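Side-chain contacts in beta-1,4-exocellulase (Thermobifida fusca, PDB 4B4H), which degrades cellulose as a family 6 glycoside hydrolase, a cellobiohydrolase acting on beta-1,4-glycosidic bonds, represented here by its catalytic domain: residues N309-V312 with D313-I317; Q382-A385 with R386-N389. All coordinates share one frame; numbering follows the deposited sequence.

Overall arrangement
Both contacts are local, each made by side chains a few residues apart on one continuous run of chain, and no element is common to them. Interaction 1 follows the end of helix 308-315 into the loop beyond it and is partly buried, with Val312, Ser315 and Arg316 enclosed by the protein. Interaction 2 is a surface turn in the long loop between strand 346-350 and helix 406-414, where Asn387 alone is buried. The chemistry differs accordingly: helical backbone bonds, a serine hydroxyl, an arginine-aspartate salt bridge and one bridging water in interaction 1, asparagine amides, glycines and several bridging waters in interaction 2. Their centres lie about 21 Å apart and their nearest atoms about 11 Å, without touching.

Interaction 1. Residues N309-V312 with D313-I317; sequences NTYV and DESRI
Ser315 places its hydroxyl over one face of the Tyr311 ring, OG lying 3.9 Å above the ring plane and over its centre. CG of Tyr311 stands anti to the backbone N (chi1 172°), which brings the ring here. The hydroxyl proton is directed elsewhere: Ser315 OG donates to Tyr311 O, four residues back, at 2.9 Å, and the Ser303 amide also bonds to OG. This i to i+4 spacing, characteristic of an alpha-helix, recurs in the next two pairs along helix 308-315 and into the loop after it. Thr310 and Glu314 run side by side and point the same way, with Thr310 CG2 3.1 Å from Glu314 OE2; their polar ends are held outside, by Asp307 and Ser303. Val312 and Arg316 instead cross at a slant, Val312 CG1 being 4.1 Å from Arg316 CD. The extended arginine chain then forms a side-on salt bridge: Arg316 NE and NH2 both lie 3.2 Å from Asp313 OD1. That oxygen lies in the guanidinium plane, yet NH2 meets it from 65° above the carboxylate plane. Arg316 NH1 donates to the backbone O of Asp318 and of Arg320, and Trp253 adds a cation-pi contact. A water donates to Asp313 OD1 and Asn309 OD1. Helix 308-315 follows strand 283-287 and precedes strand 339-340; Tyr311 packs on Leu237 and on Ile248, just past strand 246-247, while Asn309 accepts from the Lys252 amide.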
loop_
_atom_site.group_PDB
_atom_site.type_symbol
_atom_site.label_atom_id
_atom_site.label_comp_id
_atom_site.label_asym_id
_atom_site.label_seq_id
_atom_site.Cartn_x
_atom_site.Cartn_y
_atom_site.Cartn_z
ATOM N N ASN A 309 25.996 7.059 10.813
ATOM C CA ASN A 309 24.789 6.332 11.168
ATOM C C ASN A 309 24.016 6.954 12.324
ATOM O O ASN A 309 22.801 6.815 12.397
ATOM C CB ASN A 309 25.086 4.841 11.373
ATOM C CG ASN A 309 25.406 4.138 10.066
ATOM O OD1 ASN A 309 24.597 4.146 9.132
ATOM N ND2 ASN A 309 26.597 3.544 9.980
ATOM N N THR A 310 24.708 7.678 13.202
ATOM C CA THR A 310 24.029 8.382 14.291
ATOM C C THR A 310 23.337 9.663 13.785
ATOM O O THR A 310 22.267 10.023 14.272
ATOM C CB THR A 310 24.978 8.658 15.486
ATOM O OG1 THR A 310 25.732 7.474 15.785
ATOM C CG2 THR A 310 24.193 9.061 16.738
ATOM N N TYR A 311 23.926 10.320 12.788
ATOM C CA TYR A 311 23.280 11.456 12.114
ATOM C C TYR A 311 21.981 11.014 11.450
ATOM O O TYR A 311 20.920 11.648 11.620
ATOM C CB TYR A 311 24.198 12.061 11.044
ATOM C CG TYR A 311 23.512 13.117 10.184
ATOM C CD1 TYR A 311 22.721 12.757 9.088
ATOM C CD2 TYR A 311 23.641 14.475 10.479
ATOM C CE1 TYR A 311 22.080 13.718 8.315
ATOM C CE2 TYR A 311 23.004 15.439 9.709
ATOM C CZ TYR A 311 22.229 15.055 8.623
ATOM O OH TYR A 311 21.596 16.004 7.850
ATOM N N VAL A 312 22.083 9.926 10.690
ATOM C CA VAL A 312 20.970 9.422 9.898
ATOM C C VAL A 312 19.886 8.868 10.824
ATOM O O VAL A 312 18.710 9.200 10.668
ATOM C CB VAL A 312 21.444 8.403 8.841
ATOM C CG1 VAL A 312 20.278 7.606 8.294
ATOM C CG2 VAL A 312 22.166 9.112 7.701
ATOM N N ASP A 313 20.285 8.068 11.817
ATOM C CA ASP A 313 19.312 7.485 12.746
ATOM C C ASP A 313 18.604 8.527 13.615
ATOM O O ASP A 313 17.450 8.330 13.973
ATOM C CB ASP A 313 19.944 6.372 13.587
ATOM C CG ASP A 313 20.338 5.147 12.741
ATOM O OD1 ASP A 313 19.931 5.041 11.558
ATOM O OD2 ASP A 313 21.057 4.271 13.264
ATOM N N GLU A 314 19.282 9.631 13.933
ATOM C CA GLU A 314 18.696 10.717 14.744
ATOM C C GLU A 314 17.939 11.819 13.988
ATOM O O GLU A 314 17.277 12.653 14.617
ATOM C CB GLU A 314 19.773 11.396 15.591
ATOM C CG GLU A 314 20.321 10.565 16.738
ATOM C CD GLU A 314 21.404 11.300 17.509
ATOM O OE1 GLU A 314 21.561 12.533 17.311
ATOM O OE2 GLU A 314 22.097 10.647 18.320
ATOM N N SER A 315 18.052 11.824 12.662
ATOM C CA SER A 315 17.428 12.842 11.809
ATOM C C SER A 315 16.210 12.336 11.059
ATOM O O SER A 315 15.387 13.132 10.615
ATOM C CB SER A 315 18.438 13.353 10.787
ATOM O OG SER A 315 19.450 14.094 11.429
ATOM N N ARG A 316 16.117 11.018 10.892
ATOM C CA ARG A 316 15.049 10.413 10.089
ATOM C C ARG A 316 13.750 10.244 10.857
ATOM O O ARG A 316 13.760 9.878 12.038
ATOM C CB ARG A 316 15.489 9.081 9.471
ATOM C CG ARG A 316 15.897 7.970 10.433
ATOM C CD ARG A 316 16.500 6.861 9.590
ATOM N NE ARG A 316 17.087 5.742 10.320
ATOM C CZ ARG A 316 16.460 4.600 10.591
ATOM N NH1 ARG A 316 15.185 4.431 10.258
ATOM N NH2 ARG A 316 17.099 3.628 11.218
ATOM N N ILE A 317 12.637 10.529 10.186
ATOM C CA ILE A 317 11.325 10.404 10.818
ATOM C C ILE A 317 10.829 8.955 10.778
ATOM O O ILE A 317 10.219 8.509 11.721
ATOM C CB ILE A 317 10.276 11.397 10.268
ATOM C CG1 ILE A 317 9.971 11.134 8.795
ATOM C CG2 ILE A 317 10.754 12.821 10.535
ATOM C CD1 ILE A 317 8.674 11.747 8.317
HETATM O O HOH W 1 21.786 4.916 9.304
#

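Interaction 2. Residues Q382-A385 with R386-N389; sequences QGNA and RNGN
Asn384 and buried Asn387 make the tight part of this turn. Asn384 O is gripped from opposite faces of its plane by Asn387 N (3.1 Å) and Asn389 N (2.9 Å), and Asn387 returns a bond, its OD1 taking Asn384 N at 3.0 Å while its ND2 reaches Asn325. A CB on Gly383, whose phi is positive (89°), would fall 2.4 Å from Asn387 OD1, so a side chain would collide there. Asn384 OD1 accepts from Arg386 N at 3.0 Å, in the carbonyl plane and on a lone pair, closing an Asx turn; CG between the backbone N and the carbonyl carbon (chi1 53°) brings OD1 to that amide. Asn384 ND2 bonds to Tyr381 OH. The side-chain ends are looser: OD1 lies over one face of the Arg386 guanidinium, and a water joins Asn384 ND2 to Arg386 NH2. Another bridges Gln382 O to exposed Asn389 OD1. With an alanine in place of Asn384, Arg386 N would probably lose its side-chain acceptor and Tyr381 OH its amide partner. Direct amide-to-backbone bonds thus fix the turn, whereas the water-linked side chain of Asn389, a residue of a known calcium site without its ion here, probably has more freedom to adjust to one.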
loop_
_atom_site.group_PDB
_atom_site.type_symbol
_atom_site.label_atom_id
_atom_site.label_comp_id
_atom_site.label_asym_id
_atom_site.label_seq_id
_atom_site.Cartn_x
_atom_site.Cartn_y
_atom_site.Cartn_z
ATOM N N GLN A 382 13.844 -12.767 14.257
ATOM C CA GLN A 382 15.146 -12.161 14.027
ATOM C C GLN A 382 15.428 -11.897 12.550
ATOM O O GLN A 382 16.559 -11.589 12.169
ATOM C CB GLN A 382 16.263 -12.976 14.706
ATOM C CG GLN A 382 16.291 -12.867 16.230
ATOM C CD GLN A 382 16.440 -11.437 16.750
ATOM O OE1 GLN A 382 16.880 -10.528 16.037
ATOM N NE2 GLN A 382 16.081 -11.236 18.006
ATOM N N GLY A 383 14.387 -12.026 11.730
ATOM C CA GLY A 383 14.444 -11.584 10.352
ATOM C C GLY A 383 14.952 -12.621 9.382
ATOM O O GLY A 383 15.215 -13.772 9.751
ATOM N N ASN A 384 15.083 -12.180 8.141
ATOM C CA ASN A 384 15.590 -12.971 7.040
ATOM C C ASN A 384 16.236 -12.044 6.020
ATOM O O ASN A 384 16.302 -10.832 6.236
ATOM C CB ASN A 384 14.484 -13.834 6.408
ATOM C CG ASN A 384 13.263 -13.031 6.000
ATOM O OD1 ASN A 384 13.362 -12.090 5.219
ATOM N ND2 ASN A 384 12.101 -13.408 6.514
ATOM N N ALA A 385 16.706 -12.590 4.902
ATOM C CA ALA A 385 17.383 -11.789 3.890
ATOM C C ALA A 385 16.581 -10.540 3.489
ATOM O O ALA A 385 17.164 -9.479 3.273
ATOM C CB ALA A 385 17.739 -12.634 2.668
ATOM N N ARG A 386 15.249 -10.649 3.447
ATOM C CA ARG A 386 14.424 -9.546 2.929
ATOM C C ARG A 386 14.265 -8.353 3.874
ATOM O O ARG A 386 13.828 -7.272 3.447
ATOM C CB ARG A 386 13.055 -10.048 2.442
ATOM C CG ARG A 386 13.099 -10.815 1.125
ATOM C CD ARG A 386 11.764 -11.501 0.798
ATOM N NE ARG A 386 11.243 -12.365 1.869
ATOM C CZ ARG A 386 11.710 -13.579 2.169
ATOM N NH1 ARG A 386 12.740 -14.081 1.504
ATOM N NH2 ARG A 386 11.156 -14.281 3.152
ATOM N N ASN A 387 14.622 -8.519 5.148
ATOM C CA ASN A 387 14.613 -7.369 6.064
ATOM C C ASN A 387 15.977 -7.081 6.715
ATOM O O ASN A 387 16.042 -6.625 7.855
ATOM C CB ASN A 387 13.516 -7.516 7.133
ATOM C CG ASN A 387 13.941 -8.395 8.295
ATOM O OD1 ASN A 387 14.853 -9.224 8.162
ATOM N ND2 ASN A 387 13.293 -8.221 9.440
ATOM N N GLY A 388 17.054 -7.356 5.990
ATOM C CA GLY A 388 18.411 -7.250 6.543
ATOM C C GLY A 388 18.693 -8.100 7.777
ATOM O O GLY A 388 19.528 -7.739 8.615
ATOM N N ASN A 389 17.995 -9.226 7.911
ATOM C CA ASN A 389 18.151 -10.102 9.081
ATOM C C ASN A 389 18.084 -9.346 10.425
ATOM O O ASN A 389 18.947 -9.479 11.307
ATOM C CB ASN A 389 19.437 -10.925 8.940
ATOM C CG ASN A 389 19.247 -12.136 8.050
ATOM O OD1 ASN A 389 18.835 -13.200 8.513
ATOM N ND2 ASN A 389 19.520 -11.977 6.769
HETATM O O HOH W 2 18.708 -12.991 11.173
HETATM O O HOH W 3 18.641 -10.479 13.894
HETATM O O HOH W 4 9.644 -12.643 5.059
#